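Local coordinates for protein alpha-1,4-endofucoidanase (Mariniflexile fucanivorans, PDB 6DLH) that hydrolyses fucoidan as an endo-acting, retaining glycoside hydrolase of family 107, its catalytic domain being followed by Ig-like domains that bind calcium, at residues 569-574 against 602-607; 575-580 against 587-592. All blocks are in the same frame, centred on the assembly; numbering follows the deposited sequence.

Contact 1: 569-574 against 602-607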
# COMPACT_ATOMS: atom_id res chain seq x y z
N THR A 569 10.80 -22.69 6.05
CA THR A 569 11.97 -22.67 6.90
C THR A 569 13.20 -22.75 6.02
O THR A 569 13.22 -23.48 5.03
CB THR A 569 11.98 -23.88 7.85
OG1 THR A 569 10.68 -24.03 8.42
CG2 THR A 569 13.02 -23.78 8.95
N LYS A 570 14.22 -21.97 6.39
CA LYS A 570 15.57 -22.17 5.88
C LYS A 570 16.20 -23.28 6.71
O LYS A 570 16.23 -23.19 7.93
CB LYS A 570 16.35 -20.87 6.01
CG LYS A 570 17.85 -20.96 5.78
CD LYS A 570 18.53 -19.61 5.91
CE LYS A 570 20.04 -19.70 5.85
NZ LYS A 570 20.67 -18.41 6.21
N THR A 571 16.69 -24.34 6.03
CA THR A 571 17.21 -25.50 6.74
C THR A 571 18.73 -25.63 6.61
O THR A 571 19.35 -26.34 7.39
CB THR A 571 16.43 -26.79 6.43
OG1 THR A 571 16.53 -27.09 5.04
CG2 THR A 571 14.97 -26.74 6.84
N SER A 572 19.34 -24.95 5.63
CA SER A 572 20.78 -25.00 5.50
C SER A 572 21.27 -23.88 4.58
O SER A 572 20.47 -23.30 3.85
CB SER A 572 21.23 -26.34 4.98
OG SER A 572 20.88 -26.49 3.61
N GLY A 573 22.59 -23.63 4.61
CA GLY A 573 23.22 -22.64 3.75
C GLY A 573 23.85 -21.52 4.56
O GLY A 573 23.72 -21.51 5.78
N PRO A 574 24.54 -20.54 3.92
CA PRO A 574 25.16 -19.41 4.63
C PRO A 574 24.21 -18.58 5.49
O PRO A 574 23.01 -18.52 5.21
CB PRO A 574 25.70 -18.53 3.50
CG PRO A 574 25.93 -19.50 2.36
CD PRO A 574 24.78 -20.48 2.47
N SER A 602 24.21 -21.48 -1.98
CA SER A 602 23.23 -22.55 -2.04
C SER A 602 22.53 -22.68 -0.69
O SER A 602 23.15 -22.50 0.35
CB SER A 602 23.91 -23.84 -2.44
OG SER A 602 23.01 -24.70 -3.10
N PHE A 603 21.22 -22.99 -0.72
CA PHE A 603 20.39 -23.01 0.47
C PHE A 603 19.31 -24.08 0.33
O PHE A 603 18.83 -24.35 -0.77
CB PHE A 603 19.68 -21.66 0.66
CG PHE A 603 20.57 -20.44 0.64
CD1 PHE A 603 20.85 -19.77 -0.55
CD2 PHE A 603 21.12 -19.94 1.81
CE1 PHE A 603 21.66 -18.65 -0.56
CE2 PHE A 603 21.94 -18.82 1.80
CZ PHE A 603 22.21 -18.18 0.61
N THR A 604 18.90 -24.67 1.46
CA THR A 604 17.75 -25.56 1.47
C THR A 604 16.56 -24.85 2.11
O THR A 604 16.70 -24.19 3.14
CB THR A 604 18.06 -26.89 2.17
OG1 THR A 604 19.14 -27.52 1.49
CG2 THR A 604 16.88 -27.85 2.19
N PHE A 605 15.38 -25.01 1.49
CA PHE A 605 14.14 -24.45 2.02
C PHE A 605 13.07 -25.53 2.15
O PHE A 605 12.80 -26.27 1.20
CB PHE A 605 13.73 -23.21 1.22
CG PHE A 605 14.45 -21.95 1.62
CD1 PHE A 605 15.71 -21.65 1.11
CD2 PHE A 605 13.89 -21.06 2.53
CE1 PHE A 605 16.39 -20.50 1.49
CE2 PHE A 605 14.57 -19.91 2.91
CZ PHE A 605 15.82 -19.63 2.40
N ASN A 606 12.46 -25.61 3.33
CA ASN A 606 11.36 -26.53 3.58
C ASN A 606 10.04 -25.77 3.51
O ASN A 606 9.94 -24.68 4.05
CB ASN A 606 11.51 -27.26 4.92
CG ASN A 606 10.41 -28.29 5.14
OD1 ASN A 606 10.49 -29.42 4.66
ND2 ASN A 606 9.38 -27.90 5.88
N VAL A 607 9.04 -26.37 2.85
CA VAL A 607 7.67 -25.91 2.92
C VAL A 607 6.84 -27.03 3.54
O VAL A 607 6.88 -28.16 3.05
CB VAL A 607 7.13 -25.46 1.55
CG1 VAL A 607 7.14 -26.59 0.53
CG2 VAL A 607 5.73 -24.85 1.64
O HOH W 1 8.77 -25.66 6.92
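The first torsions of Ser572 and Thr604 place the two hydroxyls that join them: Ser572 OG sits between the backbone N and the carbonyl carbon (chi1 72°), Thr604 OG1 stands anti to its own carbonyl carbon (chi1 -59°), and there the two meet. The two oxygens are 2.9 Å apart and hydrogen-bonded, and either could be the donor. They lie on the face of an antiparallel strand pair that also carries Thr569 and Asn606, at the edge of a four-stranded sheet in an Ig-like domain. Regular pairing holds at one end, where Thr569 and Asn606 form a hydrogen-bonded pair and Lys570 faces Phe605 as a non-hydrogen-bonded one. A beta bulge then shifts the pairing, and Ser572, not Thr571, pairs with Thr604. At the bulge the amide of Thr571 still reaches Thr604 O in an almost straight bond, although the donor stands above the carbonyl plane. Thr571 OG1 lies 3.0 Å from the methyl Thr604 CG2, a tight approach.

On the other face, Lys570 CA lies over one face of the Phe605 ring, 4.1 Å from its centroid, a CH-pi contact, and Lys570 CB meets Phe605 CE2. Beyond CG the lysine chain is extended and crosses Phe603 obliquely, CE approaching CD2. Lys570 NZ is modelled 2.5 Å from Pro574 O, too short for this bond to be read without caution. Pro574 crosses Phe603 at about a right angle, with CD 3.4 Å from CE2. Gly573 has a positive phi, and a side chain there would collide with Phe603 CD2 and Ser602 O. On its other edge strand 599-608 pairs with strand 613-623, whose Ile618 touches Phe605. In the plane of the Phe603 ring, at its edge, Pro574 O lies 3.6 Å from CE2.

Contact 2: 575-580 against 587-592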
# COMPACT_ATOMS: atom_id res chain seq x y z
N ASP A 575 24.77 -17.92 6.51
CA ASP A 575 23.99 -17.31 7.58
C ASP A 575 23.28 -16.04 7.11
O ASP A 575 22.22 -15.71 7.63
CB ASP A 575 24.86 -17.01 8.81
CG ASP A 575 25.50 -18.23 9.45
OD1 ASP A 575 24.75 -19.05 10.04
OD2 ASP A 575 26.74 -18.36 9.37
N TRP A 576 23.87 -15.34 6.13
CA TRP A 576 23.47 -13.98 5.77
C TRP A 576 22.01 -13.90 5.33
O TRP A 576 21.36 -12.88 5.58
CB TRP A 576 24.41 -13.37 4.73
CG TRP A 576 24.28 -13.95 3.35
CD1 TRP A 576 25.06 -14.91 2.79
CD2 TRP A 576 23.31 -13.58 2.34
NE1 TRP A 576 24.65 -15.17 1.51
CE2 TRP A 576 23.58 -14.37 1.20
CE3 TRP A 576 22.25 -12.66 2.28
CZ2 TRP A 576 22.83 -14.28 0.03
CZ3 TRP A 576 21.51 -12.58 1.13
CH2 TRP A 576 21.80 -13.37 0.02
N LEU A 577 21.50 -14.94 4.66
CA LEU A 577 20.14 -14.92 4.15
C LEU A 577 19.15 -15.01 5.30
O LEU A 577 19.24 -15.90 6.14
CB LEU A 577 19.96 -16.05 3.13
CG LEU A 577 18.65 -16.03 2.34
CD1 LEU A 577 18.57 -14.83 1.40
CD2 LEU A 577 18.45 -17.33 1.57
N VAL A 578 18.22 -14.05 5.34
CA VAL A 578 17.19 -13.99 6.37
C VAL A 578 15.84 -14.28 5.71
O VAL A 578 15.58 -13.80 4.61
CB VAL A 578 17.19 -12.60 7.05
CG1 VAL A 578 15.99 -12.39 7.97
CG2 VAL A 578 18.49 -12.34 7.80
N LEU A 579 15.01 -15.07 6.39
CA LEU A 579 13.64 -15.34 5.96
C LEU A 579 12.68 -14.76 7.00
O LEU A 579 12.87 -14.96 8.20
CB LEU A 579 13.45 -16.85 5.82
CG LEU A 579 12.01 -17.33 5.63
CD1 LEU A 579 11.54 -17.08 4.20
CD2 LEU A 579 11.86 -18.80 5.99
N THR A 580 11.64 -14.06 6.53
CA THR A 580 10.57 -13.58 7.39
C THR A 580 9.25 -13.71 6.64
O THR A 580 9.20 -13.64 5.42
CB THR A 580 10.84 -12.16 7.91
OG1 THR A 580 11.16 -11.32 6.80
CG2 THR A 580 11.98 -12.08 8.91
N TRP A 587 6.33 -14.59 1.78
CA TRP A 587 7.53 -14.59 2.59
C TRP A 587 8.59 -13.74 1.90
O TRP A 587 8.55 -13.56 0.69
CB TRP A 587 8.03 -16.03 2.82
CG TRP A 587 7.05 -16.90 3.55
CD1 TRP A 587 5.83 -17.33 3.09
CD2 TRP A 587 7.21 -17.48 4.85
NE1 TRP A 587 5.23 -18.13 4.03
CE2 TRP A 587 6.05 -18.23 5.12
CE3 TRP A 587 8.22 -17.42 5.83
CZ2 TRP A 587 5.87 -18.92 6.32
CZ3 TRP A 587 8.04 -18.10 7.01
CH2 TRP A 587 6.88 -18.84 7.25
N ARG A 588 9.55 -13.26 2.69
CA ARG A 588 10.55 -12.33 2.21
C ARG A 588 11.94 -12.84 2.58
O ARG A 588 12.18 -13.20 3.72
CB ARG A 588 10.30 -10.94 2.83
CG ARG A 588 11.48 -9.98 2.74
CD ARG A 588 11.44 -9.09 1.50
NE ARG A 588 12.69 -8.35 1.35
CZ ARG A 588 12.91 -7.13 1.82
NH1 ARG A 588 11.97 -6.50 2.49
NH2 ARG A 588 14.09 -6.56 1.63
N LEU A 589 12.84 -12.84 1.58
CA LEU A 589 14.26 -13.10 1.79
C LEU A 589 15.00 -11.77 1.80
O LEU A 589 14.88 -10.97 0.88
CB LEU A 589 14.80 -13.99 0.67
CG LEU A 589 14.22 -15.40 0.58
CD1 LEU A 589 14.73 -16.10 -0.67
CD2 LEU A 589 14.56 -16.21 1.82
N SER A 590 15.79 -11.56 2.86
CA SER A 590 16.59 -10.36 2.98
C SER A 590 17.95 -10.72 3.55
O SER A 590 18.35 -11.88 3.52
CB SER A 590 15.88 -9.31 3.83
OG SER A 590 15.64 -9.80 5.14
N GLY A 591 18.63 -9.71 4.09
CA GLY A 591 19.96 -9.87 4.65
C GLY A 591 21.00 -9.20 3.77
O GLY A 591 20.74 -8.92 2.60
N MET A 592 22.17 -8.93 4.36
CA MET A 592 23.26 -8.29 3.64
C MET A 592 24.43 -9.26 3.55
O MET A 592 25.03 -9.61 4.57
CB MET A 592 23.71 -7.01 4.36
CG MET A 592 24.72 -6.21 3.58
SD MET A 592 25.32 -4.76 4.49
CE MET A 592 24.09 -3.54 4.03
O HOH W 2 13.55 -11.59 5.43
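Trp576 opens the contact from the turn before the strand, its CB 3.8 Å from Met592 O and its ring edge turned to the carbonyl carbon of Gly591. What follows is an antiparallel beta hairpin of the Ig-like domain, strands 578-583 and 586-590. The Trp576 indole is fixed at its far side by NE1, which donates to Asn601 OD1, while Trp576 O receives the CA-H of Gly591. A side chain at Gly591 would run into that same carbonyl.

In Leu577, chi1 -171° sets CG anti to the backbone N, and CD1 packs on Leu589 CB. Val578 then starts the regular pairing: its N and O both bond to Ser590, the N at 2.8 Å from Ser590 O. Leu579 forms the next, non-hydrogen-bonded pair with Leu589 on the inner face, where Leu579 CD1 packs against Leu589 CD2. Leu579 CD1 also lies 3.7 Å from Trp587 CE3. This apolar face is turned to the other sheet, where Leu579 and Trp587 touch Ile568 and Leu589 touches Phe605.

Thr580 and Arg588 form the next hydrogen-bonded pair through two backbone bonds, and the two side chains lie side by side, pointing the same way. The Arg588 chain bends at chi2, and its NH2 hydrogen-bonds Tyr548 O, in the loop before strand 550-553. A water bridges this outer face, hydrogen-bonded to Thr580 OG1 and Ser590 OG, each at 2.8 Å, and donating to Arg588 O at 2.7 Å.

Overall arrangement
Contact 2 is nested along the chain inside the loop closed by contact 1, and their centres lie 11 Å apart. They belong to the two sheets of one Ig-like domain, packed face to face: Phe605 CZ meets Leu577 CD2 at 3.6 Å, and Phe603 CE2 meets Leu577 CB at 3.7 Å. At the turn between strands 567-572 and 578-583, Lys570 NZ probably hydrogen-bonds Leu577 O, 2.9 Å away. Neither contact forms the domain's calcium site, which Gly528, Asp560, Glu562, Asp564 and Asp609 build; the side chain of Asn606 is about 12 Å from a bound calcium ion, and that of Trp587 about 11 Å from that of Asp560.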